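Local coordinates for protein hydroquinone dioxygenase small subunit (Pseudomonas sp., PDB 4ZXA) that forms the small, cupin-type subunit of a two-subunit hydroquinone 1,2-dioxygenase and is probably needed with the large subunit for ring-cleaving dioxygenase activity, at residues A[15-20]-A[42-47]; A[50-55]-A[62-67]; A[66-71]-A[146-151]; A[89-94]-A[139-144]. All blocks are in the same frame, centred on the assembly; numbering follows the deposited sequence.

Contact 1 (A[15-20]-A[42-47]); sequences ASLDNF and EVAQNS
The Phe20 ring turns one face to the backbone N of Glu42, which sits 3.7 Å above the ring plane and is offset toward the rim. At its edge, in plane, lie the side-chain carbon CD of Gln45 and the backbone oxygens Ser16 O and Leu17 O. With CG between the backbone N and the carbonyl carbon (chi1 66°), the ring is carried toward Glu42 and Gln45. Phe20 CZ is 3.6 Å from Glu42 CA, and Phe20 CE2 is 3.8 Å from Glu42 CB. The amide of Gln45 comes in beside the rim, with Gln45 NE2 3.4 Å from Phe20 CE1. Ring and amide planes are 57° apart. The Glu42 chain runs on extended, and its carboxylate makes a salt bridge with Lys22.

The contact joins an irregular N-terminal loop to the C-terminal turn of the short helix 40-45, which packs against the cupin-type beta sandwich. Within the loop, Ser16 N bonds to Asn19 O and Asn19 N returns a bond to Ser16 O.

Leu17 meets the helix through one methyl group. Its CD2 is 3.8 Å from Ala44 CB and 3.6 Å from Gln45 N. The same leucine also packs on Pro145 and Val147 of strand 145-153, and Ala44 touches Val147 as well. Where the helix ends, Val43 O takes two bonds, from Asn46 N and from Ser47 OG at 2.7 Å. The two donors reach it from opposite faces of its carbonyl plane. Ser47 OG also bonds to Lys161.

Contact 2 (A[50-55]-A[62-67]); sequences YEKVVV and VVETLR
Strands 52-55 and 62-67 run antiparallel with a strong twist, their axes 4.3 Å apart and their directions 135° apart, and Val53 and Thr65 form a hydrogen-bonded pair. Arg67 O lies over the centre of the Tyr50 ring, 3.9 Å above its plane. Leu66 CD2 stands at the edge of that ring. Lys52 lies side by side with Leu66. The bend at its chi3 (99°) sets Lys52 CE 3.1 Å from Glu64 OE1, while Lys52 NZ stays 4.1 Å from that oxygen, beyond a salt bridge. Lys52 has a cation-pi partner in Phe75, and Glu64 OE2 bonds to Ser158. Both methyls of Val55 touch Thr65 OG1, CG1 and CG2 each at 3.4 Å.

In the backbone, Thr65 N meets Val53 O at 2.7 Å, and Val53 N bonds back to Thr65 O. Val54 and Glu64 form the next, non-hydrogen-bonded pair. Val55 N then bonds to Val63 O at 2.8 Å. At the other end Tyr50 N bonds to Arg67 O, and a water bridges Glu51 O and Arg67 N.

The two strands form the hairpin 52-58/61-69. Val43 of helix 40-45 packs on Val53, Val55 and Thr65, and Trp162 of helix 162-165 on Val54. Strand 145-153 continues the sheet beyond 61-69, and strand 158-159 pairs with 52-58.

Contact 3 (A[66-71]-A[146-151]); sequences LRAEGQ and GVILQQ
Strands 61-69 and 145-153 are antiparallel neighbours in the sheet that also holds the hairpin 52-58/61-69, part of the cupin beta sandwich. Leu66 and Ile148 form a hydrogen-bonded pair. Leu66 N meets Ile148 O at 2.7 Å and Ile148 N meets Leu66 O at 2.8 Å, both nearly straight and both in the plane of the accepting carbonyl. Two residues on, Ala68 and Gly146 pair in the same way: Ala68 N to Gly146 O and Gly146 N to Ala68 O are both 2.9 Å. The approach differs there. Gly146 N lies in the carbonyl plane of Ala68, while Ala68 N stands 48° out of the carbonyl plane of Gly146. Arg67 and Val147 are the non-hydrogen-bonded pair between them.

On the face of Leu66, Ala68 and Ile148 the contacts are apolar. Leu66 CB lies 4.0 Å from Ile148 CB. With CG1 anti to the carbonyl carbon (chi1 -55°), Ile148 CG1 and CD1 both lie 3.9 Å from Ala68 CB. Leu66 CD1 touches CB of Gln150, whose amide NE2 bonds to Tyr138 OH. Phe140 of the second sheet packs on Leu66 and Ile148. Arg67, on the other face, forms a salt bridge with Glu69, Arg67 NE to Glu69 OE1 at 2.8 Å. That oxygen lies 2° out of the guanidinium plane. Gly70 follows, where the chain turns the corner into the second sheet.

Across the two strands, peptide groups do the bonding. The side chains on the Leu66 face add carbon-to-carbon packing, which suits an interior layer between two sheets. The charge of Arg67 is probably balanced locally by Glu69.

Contact 4 (A[89-94]-A[139-144]); sequences EVRVEF and RFEASR
Arg139 and Glu93 are joined by a salt bridge, with Arg139 NH2 2.6 Å from Glu93 OE1. The bond uses the syn lone pair of that oxygen, and the oxygen is 14° out of the guanidinium plane. Arg139 NE adds a weak bond to the same atom. The carboxylate and guanidinium planes are 77° apart, although the two side chains lie side by side. The bend at chi3 (65°) turns Arg139 NE, and with it the guanidinium, to Glu93 OE1.

The other oxygen, Glu93 OE2, lies 2.8 Å from Glu141 OE2, and the two carboxylates are nearly coplanar, so one of the two acid groups probably holds a proton. Glu141 OE2 also accepts a bond from Gln71. Arg91 runs beside Glu141, with Arg91 CB 3.5 Å from Glu141 CB. Its NH1 is modelled near Glu93 OE2, but its position is doubtful.

On the opposite face the side chains are apolar. Val92 CG2 sits at the edge of the Phe140 ring, in plane, 3.7 Å from Phe140 CD1. Val90 CG1 reaches the same ring carbon at 3.8 Å.

The side chains rest on a regular backbone pairing. Arg91 pairs with Glu141 and Glu93 with Arg139, each by two hydrogen bonds, and Val92 faces Phe140 in the non-hydrogen-bonded pair between. Beyond them, a water links Glu89 N and Arg144 O.

These are adjacent antiparallel strands in the second sheet of the cupin beta sandwich. Strand 116-125 borders 89-97 on its far side, and 71-76 borders 136-142. Val90 and Ala142 pack on Ala68 of strand 61-69. Phe94 touches Leu214 of the large subunit.

In the fold
Contacts 2 and 3 share Leu66 and Arg67, so strand 61-69 is the middle of three neighbouring strands; their centres are 8 Å apart. Contact 4 lies in the second sheet of the sandwich, about 9 Å from contact 3 between centres. Tyr50 of contact 2 packs on Phe140 of contact 4, with Tyr50 CE1 3.3 Å from Phe140 CB. Gly70 O probably bonds to Ala142 N at 2.7 Å, linking contacts 3 and 4 where the chain crosses between sheets. Contact 1 lies on the outer side of the first sheet. There Ala44 O probably bonds to Arg67 NH1 at 3.2 Å. The nearest atoms of contacts 1 and 4 are about 7 Å apart.

Contact 1 (A[15-20]-A[42-47])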
# COMPACT_ATOMS: atom_id res chain seq x y z
N ALA A 15 -30.95 -5.99 -1.26
CA ALA A 15 -31.64 -7.03 -0.52
C ALA A 15 -33.13 -6.72 -0.47
O ALA A 15 -33.57 -5.66 -0.92
CB ALA A 15 -31.06 -7.16 0.88
N SER A 16 -33.90 -7.67 0.05
CA SER A 16 -35.34 -7.48 0.22
C SER A 16 -35.81 -8.31 1.40
O SER A 16 -35.04 -9.09 1.94
CB SER A 16 -36.10 -7.87 -1.05
OG SER A 16 -35.94 -9.25 -1.33
N LEU A 17 -37.07 -8.15 1.78
CA LEU A 17 -37.69 -8.99 2.80
C LEU A 17 -37.64 -10.49 2.42
O LEU A 17 -37.46 -11.36 3.29
CB LEU A 17 -39.14 -8.57 3.02
CG LEU A 17 -39.44 -7.38 3.93
CD1 LEU A 17 -40.89 -6.96 3.80
CD2 LEU A 17 -39.13 -7.74 5.38
N ASP A 18 -37.81 -10.78 1.14
CA ASP A 18 -37.84 -12.16 0.64
C ASP A 18 -36.45 -12.75 0.51
O ASP A 18 -36.28 -13.98 0.42
CB ASP A 18 -38.53 -12.24 -0.72
CG ASP A 18 -40.04 -12.25 -0.60
OD1 ASP A 18 -40.55 -12.40 0.54
OD2 ASP A 18 -40.71 -12.12 -1.66
N ASN A 19 -35.45 -11.87 0.47
CA ASN A 19 -34.11 -12.29 0.13
C ASN A 19 -33.08 -11.34 0.72
O ASN A 19 -32.85 -10.26 0.19
CB ASN A 19 -33.96 -12.37 -1.39
CG ASN A 19 -32.60 -12.87 -1.82
OD1 ASN A 19 -31.92 -13.58 -1.07
ND2 ASN A 19 -32.19 -12.49 -3.02
N PHE A 20 -32.49 -11.75 1.84
CA PHE A 20 -31.43 -10.97 2.45
C PHE A 20 -30.43 -11.88 3.13
O PHE A 20 -30.75 -13.00 3.51
CB PHE A 20 -32.00 -9.97 3.47
CG PHE A 20 -32.64 -10.61 4.66
CD1 PHE A 20 -34.01 -10.84 4.69
CD2 PHE A 20 -31.89 -10.98 5.76
CE1 PHE A 20 -34.61 -11.41 5.80
CE2 PHE A 20 -32.48 -11.55 6.86
CZ PHE A 20 -33.84 -11.78 6.88
N GLU A 42 -34.05 -8.27 8.20
CA GLU A 42 -34.37 -9.13 9.32
C GLU A 42 -35.32 -8.41 10.28
O GLU A 42 -36.34 -8.96 10.71
CB GLU A 42 -33.11 -9.59 10.06
CG GLU A 42 -33.37 -10.69 11.08
CD GLU A 42 -32.09 -11.36 11.54
OE1 GLU A 42 -31.13 -10.65 11.91
OE2 GLU A 42 -32.05 -12.62 11.52
N VAL A 43 -35.01 -7.16 10.59
CA VAL A 43 -35.85 -6.40 11.51
C VAL A 43 -37.32 -6.27 11.05
O VAL A 43 -38.24 -6.57 11.82
CB VAL A 43 -35.25 -5.01 11.86
CG1 VAL A 43 -36.30 -4.13 12.53
CG2 VAL A 43 -34.03 -5.17 12.77
N ALA A 44 -37.53 -5.82 9.82
CA ALA A 44 -38.88 -5.67 9.29
C ALA A 44 -39.58 -7.03 9.18
O ALA A 44 -40.80 -7.14 9.34
CB ALA A 44 -38.84 -4.98 7.93
N GLN A 45 -38.79 -8.07 8.93
CA GLN A 45 -39.34 -9.40 8.75
C GLN A 45 -39.97 -9.89 10.04
O GLN A 45 -40.85 -10.74 10.02
CB GLN A 45 -38.26 -10.38 8.31
CG GLN A 45 -38.75 -11.81 8.03
CD GLN A 45 -37.60 -12.80 7.88
OE1 GLN A 45 -36.93 -13.16 8.86
NE2 GLN A 45 -37.35 -13.24 6.65
N ASN A 46 -39.51 -9.34 11.16
CA ASN A 46 -39.91 -9.85 12.48
C ASN A 46 -40.64 -8.81 13.32
O ASN A 46 -40.62 -8.88 14.56
CB ASN A 46 -38.70 -10.36 13.25
CG ASN A 46 -37.99 -11.49 12.54
OD1 ASN A 46 -36.78 -11.67 12.69
ND2 ASN A 46 -38.73 -12.25 11.74
N SER A 47 -41.29 -7.87 12.65
CA SER A 47 -41.99 -6.80 13.35
C SER A 47 -43.39 -6.62 12.81
O SER A 47 -43.72 -7.12 11.73
CB SER A 47 -41.17 -5.51 13.25
OG SER A 47 -39.88 -5.70 13.83

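Contact 2 (A[50-55]-A[62-67])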
# COMPACT_ATOMS: atom_id res chain seq x y z
N TYR A 50 -45.67 -1.32 10.56
CA TYR A 50 -45.49 0.09 10.94
C TYR A 50 -45.05 0.33 12.37
O TYR A 50 -45.10 1.45 12.87
CB TYR A 50 -46.74 0.90 10.59
CG TYR A 50 -47.02 0.91 9.11
CD1 TYR A 50 -46.17 1.61 8.23
CD2 TYR A 50 -48.10 0.22 8.57
CE1 TYR A 50 -46.42 1.62 6.87
CE2 TYR A 50 -48.35 0.23 7.21
CZ TYR A 50 -47.51 0.93 6.36
OH TYR A 50 -47.76 0.94 4.99
N GLU A 51 -44.61 -0.73 13.04
CA GLU A 51 -43.93 -0.58 14.31
C GLU A 51 -42.60 0.14 14.00
O GLU A 51 -41.77 -0.36 13.23
CB GLU A 51 -43.65 -1.97 14.89
CG GLU A 51 -43.36 -1.99 16.37
CD GLU A 51 -42.87 -3.36 16.81
OE1 GLU A 51 -43.05 -4.33 16.04
OE2 GLU A 51 -42.29 -3.46 17.91
N LYS A 52 -42.41 1.31 14.59
CA LYS A 52 -41.20 2.10 14.35
C LYS A 52 -39.99 1.58 15.15
O LYS A 52 -39.75 2.00 16.27
CB LYS A 52 -41.49 3.58 14.63
CG LYS A 52 -42.70 4.13 13.82
CD LYS A 52 -43.12 5.55 14.27
CE LYS A 52 -42.55 6.64 13.36
NZ LYS A 52 -43.27 6.69 12.01
N VAL A 53 -39.24 0.64 14.58
CA VAL A 53 -38.20 -0.03 15.36
C VAL A 53 -36.91 0.74 15.22
O VAL A 53 -36.39 0.89 14.10
CB VAL A 53 -37.96 -1.52 14.93
CG1 VAL A 53 -36.81 -2.12 15.75
CG2 VAL A 53 -39.23 -2.37 15.09
N VAL A 54 -36.41 1.24 16.34
CA VAL A 54 -35.14 1.94 16.34
C VAL A 54 -34.01 0.96 16.04
O VAL A 54 -33.83 -0.04 16.75
CB VAL A 54 -34.88 2.61 17.70
CG1 VAL A 54 -33.54 3.36 17.68
CG2 VAL A 54 -36.05 3.53 18.08
N VAL A 55 -33.24 1.26 14.99
CA VAL A 55 -32.07 0.47 14.61
C VAL A 55 -30.80 1.31 14.72
O VAL A 55 -29.69 0.78 14.70
CB VAL A 55 -32.21 -0.14 13.19
CG1 VAL A 55 -33.33 -1.18 13.19
CG2 VAL A 55 -32.51 0.94 12.16
N VAL A 62 -32.82 9.30 15.75
CA VAL A 62 -33.05 7.89 15.49
C VAL A 62 -33.11 7.55 14.02
O VAL A 62 -33.48 8.37 13.19
CB VAL A 62 -34.33 7.35 16.21
CG1 VAL A 62 -34.16 7.33 17.73
CG2 VAL A 62 -35.57 8.14 15.80
N VAL A 63 -32.70 6.33 13.72
CA VAL A 63 -33.06 5.71 12.46
C VAL A 63 -34.01 4.56 12.78
O VAL A 63 -33.67 3.64 13.52
CB VAL A 63 -31.85 5.20 11.69
CG1 VAL A 63 -32.30 4.39 10.49
CG2 VAL A 63 -31.00 6.38 11.24
N GLU A 64 -35.23 4.67 12.26
CA GLU A 64 -36.26 3.66 12.48
C GLU A 64 -36.46 2.80 11.23
O GLU A 64 -36.35 3.29 10.09
CB GLU A 64 -37.59 4.32 12.87
CG GLU A 64 -37.57 5.07 14.18
CD GLU A 64 -38.79 5.97 14.34
OE1 GLU A 64 -39.44 6.26 13.32
OE2 GLU A 64 -39.09 6.37 15.50
N THR A 65 -36.74 1.52 11.46
CA THR A 65 -37.11 0.59 10.40
C THR A 65 -38.60 0.28 10.51
O THR A 65 -39.08 -0.14 11.56
CB THR A 65 -36.29 -0.73 10.47
OG1 THR A 65 -34.91 -0.44 10.25
CG2 THR A 65 -36.76 -1.70 9.39
N LEU A 66 -39.34 0.51 9.43
CA LEU A 66 -40.77 0.16 9.41
C LEU A 66 -41.08 -0.96 8.42
O LEU A 66 -40.60 -0.95 7.27
CB LEU A 66 -41.65 1.37 9.09
CG LEU A 66 -41.79 2.48 10.13
CD1 LEU A 66 -40.47 3.21 10.31
CD2 LEU A 66 -42.88 3.46 9.71
N ARG A 67 -41.89 -1.91 8.88
CA ARG A 67 -42.45 -2.91 7.99
C ARG A 67 -43.71 -2.32 7.36
O ARG A 67 -44.73 -2.16 8.03
CB ARG A 67 -42.78 -4.20 8.75
CG ARG A 67 -43.29 -5.32 7.87
CD ARG A 67 -43.92 -6.47 8.67
NE ARG A 67 -44.62 -7.36 7.76
CZ ARG A 67 -44.03 -8.33 7.07
NH1 ARG A 67 -42.73 -8.54 7.22
NH2 ARG A 67 -44.74 -9.08 6.23
O HOH W 1 -42.15 -2.50 11.59

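Contact 3 (A[66-71]-A[146-151])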
# COMPACT_ATOMS: atom_id res chain seq x y z
N LEU A 66 -39.34 0.51 9.43
CA LEU A 66 -40.77 0.16 9.41
C LEU A 66 -41.08 -0.96 8.42
O LEU A 66 -40.60 -0.95 7.27
CB LEU A 66 -41.65 1.37 9.09
CG LEU A 66 -41.79 2.48 10.13
CD1 LEU A 66 -40.47 3.21 10.31
CD2 LEU A 66 -42.88 3.46 9.71
N ARG A 67 -41.89 -1.91 8.88
CA ARG A 67 -42.45 -2.91 7.99
C ARG A 67 -43.71 -2.32 7.36
O ARG A 67 -44.73 -2.16 8.03
CB ARG A 67 -42.78 -4.20 8.75
CG ARG A 67 -43.29 -5.32 7.87
CD ARG A 67 -43.92 -6.47 8.67
NE ARG A 67 -44.62 -7.36 7.76
CZ ARG A 67 -44.03 -8.33 7.07
NH1 ARG A 67 -42.73 -8.54 7.22
NH2 ARG A 67 -44.74 -9.08 6.23
N ALA A 68 -43.63 -1.99 6.08
CA ALA A 68 -44.78 -1.44 5.36
C ALA A 68 -45.70 -2.57 4.88
O ALA A 68 -45.36 -3.34 3.97
CB ALA A 68 -44.31 -0.58 4.20
N GLU A 69 -46.87 -2.66 5.50
CA GLU A 69 -47.86 -3.68 5.15
C GLU A 69 -49.25 -3.14 5.43
O GLU A 69 -49.63 -2.92 6.58
CB GLU A 69 -47.61 -4.97 5.93
CG GLU A 69 -48.55 -6.09 5.54
CD GLU A 69 -48.28 -7.38 6.31
OE1 GLU A 69 -47.34 -7.38 7.14
OE2 GLU A 69 -49.00 -8.38 6.08
N GLY A 70 -50.02 -2.93 4.37
CA GLY A 70 -51.32 -2.33 4.55
C GLY A 70 -51.23 -0.83 4.70
O GLY A 70 -50.44 -0.17 4.02
N GLN A 71 -52.03 -0.27 5.60
CA GLN A 71 -52.13 1.17 5.72
C GLN A 71 -51.73 1.58 7.13
O GLN A 71 -52.24 1.03 8.09
CB GLN A 71 -53.55 1.61 5.46
CG GLN A 71 -53.76 3.09 5.38
CD GLN A 71 -55.23 3.44 5.50
OE1 GLN A 71 -55.90 3.05 6.46
NE2 GLN A 71 -55.76 4.16 4.50
N GLY A 146 -43.17 -4.36 2.37
CA GLY A 146 -41.96 -3.64 2.03
C GLY A 146 -41.27 -3.12 3.27
O GLY A 146 -41.71 -3.37 4.39
N VAL A 147 -40.18 -2.37 3.07
CA VAL A 147 -39.39 -1.83 4.16
C VAL A 147 -39.17 -0.32 4.02
O VAL A 147 -38.72 0.15 2.97
CB VAL A 147 -38.04 -2.54 4.24
CG1 VAL A 147 -37.23 -1.97 5.37
CG2 VAL A 147 -38.22 -4.04 4.42
N ILE A 148 -39.51 0.43 5.07
CA ILE A 148 -39.29 1.88 5.10
C ILE A 148 -38.25 2.27 6.16
O ILE A 148 -38.37 1.86 7.33
CB ILE A 148 -40.58 2.66 5.47
CG1 ILE A 148 -41.74 2.32 4.54
CG2 ILE A 148 -40.30 4.16 5.47
CD1 ILE A 148 -43.06 3.00 4.93
N LEU A 149 -37.24 3.04 5.75
CA LEU A 149 -36.30 3.62 6.68
C LEU A 149 -36.72 5.04 6.97
O LEU A 149 -36.88 5.86 6.05
CB LEU A 149 -34.88 3.65 6.10
CG LEU A 149 -33.96 2.47 6.36
CD1 LEU A 149 -32.68 2.64 5.56
CD2 LEU A 149 -33.63 2.35 7.81
N GLN A 150 -36.91 5.35 8.25
CA GLN A 150 -37.30 6.69 8.63
C GLN A 150 -36.22 7.38 9.47
O GLN A 150 -35.77 6.84 10.49
CB GLN A 150 -38.63 6.66 9.40
CG GLN A 150 -39.09 8.02 9.89
CD GLN A 150 -40.60 8.21 9.82
OE1 GLN A 150 -41.31 7.49 9.10
NE2 GLN A 150 -41.11 9.19 10.58
N GLN A 151 -35.81 8.56 9.01
CA GLN A 151 -34.90 9.43 9.75
C GLN A 151 -35.69 10.44 10.58
O GLN A 151 -36.42 11.27 10.04
CB GLN A 151 -33.99 10.17 8.78
CG GLN A 151 -33.09 11.21 9.44
CD GLN A 151 -32.45 12.09 8.39
OE1 GLN A 151 -32.92 12.14 7.25
NE2 GLN A 151 -31.36 12.77 8.76

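Contact 4 (A[89-94]-A[139-144])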
# COMPACT_ATOMS: atom_id res chain seq x y z
N GLU A 89 -43.14 -1.14 -2.33
CA GLU A 89 -43.64 0.09 -2.92
C GLU A 89 -44.66 0.74 -1.98
O GLU A 89 -45.69 0.16 -1.65
CB GLU A 89 -44.25 -0.22 -4.28
CG GLU A 89 -44.78 0.97 -5.03
CD GLU A 89 -45.10 0.62 -6.49
OE1 GLU A 89 -45.82 1.42 -7.14
OE2 GLU A 89 -44.61 -0.44 -6.96
N VAL A 90 -44.35 1.94 -1.54
CA VAL A 90 -45.23 2.60 -0.60
C VAL A 90 -45.84 3.84 -1.22
O VAL A 90 -45.16 4.59 -1.92
CB VAL A 90 -44.51 2.97 0.70
CG1 VAL A 90 -45.45 3.65 1.66
CG2 VAL A 90 -43.90 1.74 1.34
N ARG A 91 -47.12 4.03 -0.98
CA ARG A 91 -47.81 5.26 -1.32
C ARG A 91 -47.86 6.10 -0.05
O ARG A 91 -48.18 5.59 1.03
CB ARG A 91 -49.22 4.93 -1.81
CG ARG A 91 -50.16 6.12 -1.96
CD ARG A 91 -51.50 5.69 -2.55
NE ARG A 91 -52.36 6.83 -2.82
CZ ARG A 91 -53.16 7.38 -1.91
NH1 ARG A 91 -53.21 6.85 -0.69
NH2 ARG A 91 -53.91 8.43 -2.21
N VAL A 92 -47.53 7.38 -0.15
CA VAL A 92 -47.53 8.25 1.01
C VAL A 92 -48.53 9.39 0.80
O VAL A 92 -48.37 10.19 -0.13
CB VAL A 92 -46.10 8.82 1.32
CG1 VAL A 92 -46.08 9.60 2.63
CG2 VAL A 92 -45.06 7.69 1.36
N GLU A 93 -49.56 9.45 1.65
CA GLU A 93 -50.59 10.50 1.57
C GLU A 93 -50.24 11.67 2.47
O GLU A 93 -49.83 11.47 3.61
CB GLU A 93 -51.94 9.97 2.03
CG GLU A 93 -52.65 9.03 1.09
CD GLU A 93 -53.74 8.24 1.80
OE1 GLU A 93 -54.65 8.86 2.41
OE2 GLU A 93 -53.69 6.99 1.76
N PHE A 94 -50.45 12.90 1.98
CA PHE A 94 -50.08 14.09 2.74
C PHE A 94 -51.25 15.04 2.99
O PHE A 94 -51.91 15.49 2.06
CB PHE A 94 -48.98 14.87 2.01
CG PHE A 94 -47.66 14.16 1.94
CD1 PHE A 94 -46.72 14.31 2.96
CD2 PHE A 94 -47.35 13.34 0.87
CE1 PHE A 94 -45.49 13.65 2.90
CE2 PHE A 94 -46.13 12.68 0.80
CZ PHE A 94 -45.20 12.83 1.81
N ARG A 139 -49.47 9.46 5.71
CA ARG A 139 -49.95 8.09 5.88
C ARG A 139 -49.34 7.18 4.81
O ARG A 139 -49.19 7.57 3.66
CB ARG A 139 -51.48 8.06 5.79
CG ARG A 139 -52.13 6.74 6.19
CD ARG A 139 -53.63 6.90 6.46
NE ARG A 139 -54.38 7.27 5.26
CZ ARG A 139 -55.71 7.23 5.17
NH1 ARG A 139 -56.44 6.85 6.21
NH2 ARG A 139 -56.31 7.58 4.03
N PHE A 140 -48.96 5.97 5.23
CA PHE A 140 -48.32 4.99 4.36
C PHE A 140 -49.31 3.93 3.84
O PHE A 140 -50.07 3.34 4.61
CB PHE A 140 -47.20 4.28 5.12
CG PHE A 140 -46.05 5.17 5.52
CD1 PHE A 140 -45.43 6.00 4.60
CD2 PHE A 140 -45.57 5.17 6.82
CE1 PHE A 140 -44.36 6.80 4.97
CE2 PHE A 140 -44.51 5.97 7.20
CZ PHE A 140 -43.90 6.79 6.28
N GLU A 141 -49.27 3.68 2.52
CA GLU A 141 -50.08 2.65 1.86
C GLU A 141 -49.19 1.60 1.20
O GLU A 141 -48.39 1.93 0.34
CB GLU A 141 -50.91 3.27 0.75
CG GLU A 141 -51.96 4.25 1.20
CD GLU A 141 -53.08 3.57 1.96
OE1 GLU A 141 -53.07 2.32 2.06
OE2 GLU A 141 -53.97 4.31 2.45
N ALA A 142 -49.37 0.33 1.55
CA ALA A 142 -48.55 -0.72 0.97
C ALA A 142 -49.36 -1.97 0.62
O ALA A 142 -49.88 -2.65 1.51
CB ALA A 142 -47.40 -1.08 1.91
N SER A 143 -49.46 -2.27 -0.67
CA SER A 143 -50.20 -3.44 -1.14
C SER A 143 -49.43 -4.70 -0.81
O SER A 143 -50.01 -5.73 -0.45
CB SER A 143 -50.42 -3.38 -2.66
OG SER A 143 -51.05 -2.17 -3.03
N ARG A 144 -48.11 -4.62 -0.95
CA ARG A 144 -47.22 -5.75 -0.68
C ARG A 144 -46.22 -5.40 0.39
O ARG A 144 -45.85 -4.23 0.55
CB ARG A 144 -46.50 -6.19 -1.96
CG ARG A 144 -47.45 -6.51 -3.11
CD ARG A 144 -46.79 -7.35 -4.21
NE ARG A 144 -47.69 -7.56 -5.33
CZ ARG A 144 -48.10 -6.59 -6.15
NH1 ARG A 144 -47.68 -5.34 -5.97
NH2 ARG A 144 -48.93 -6.86 -7.16
O HOH W 2 -44.02 -2.04 0.19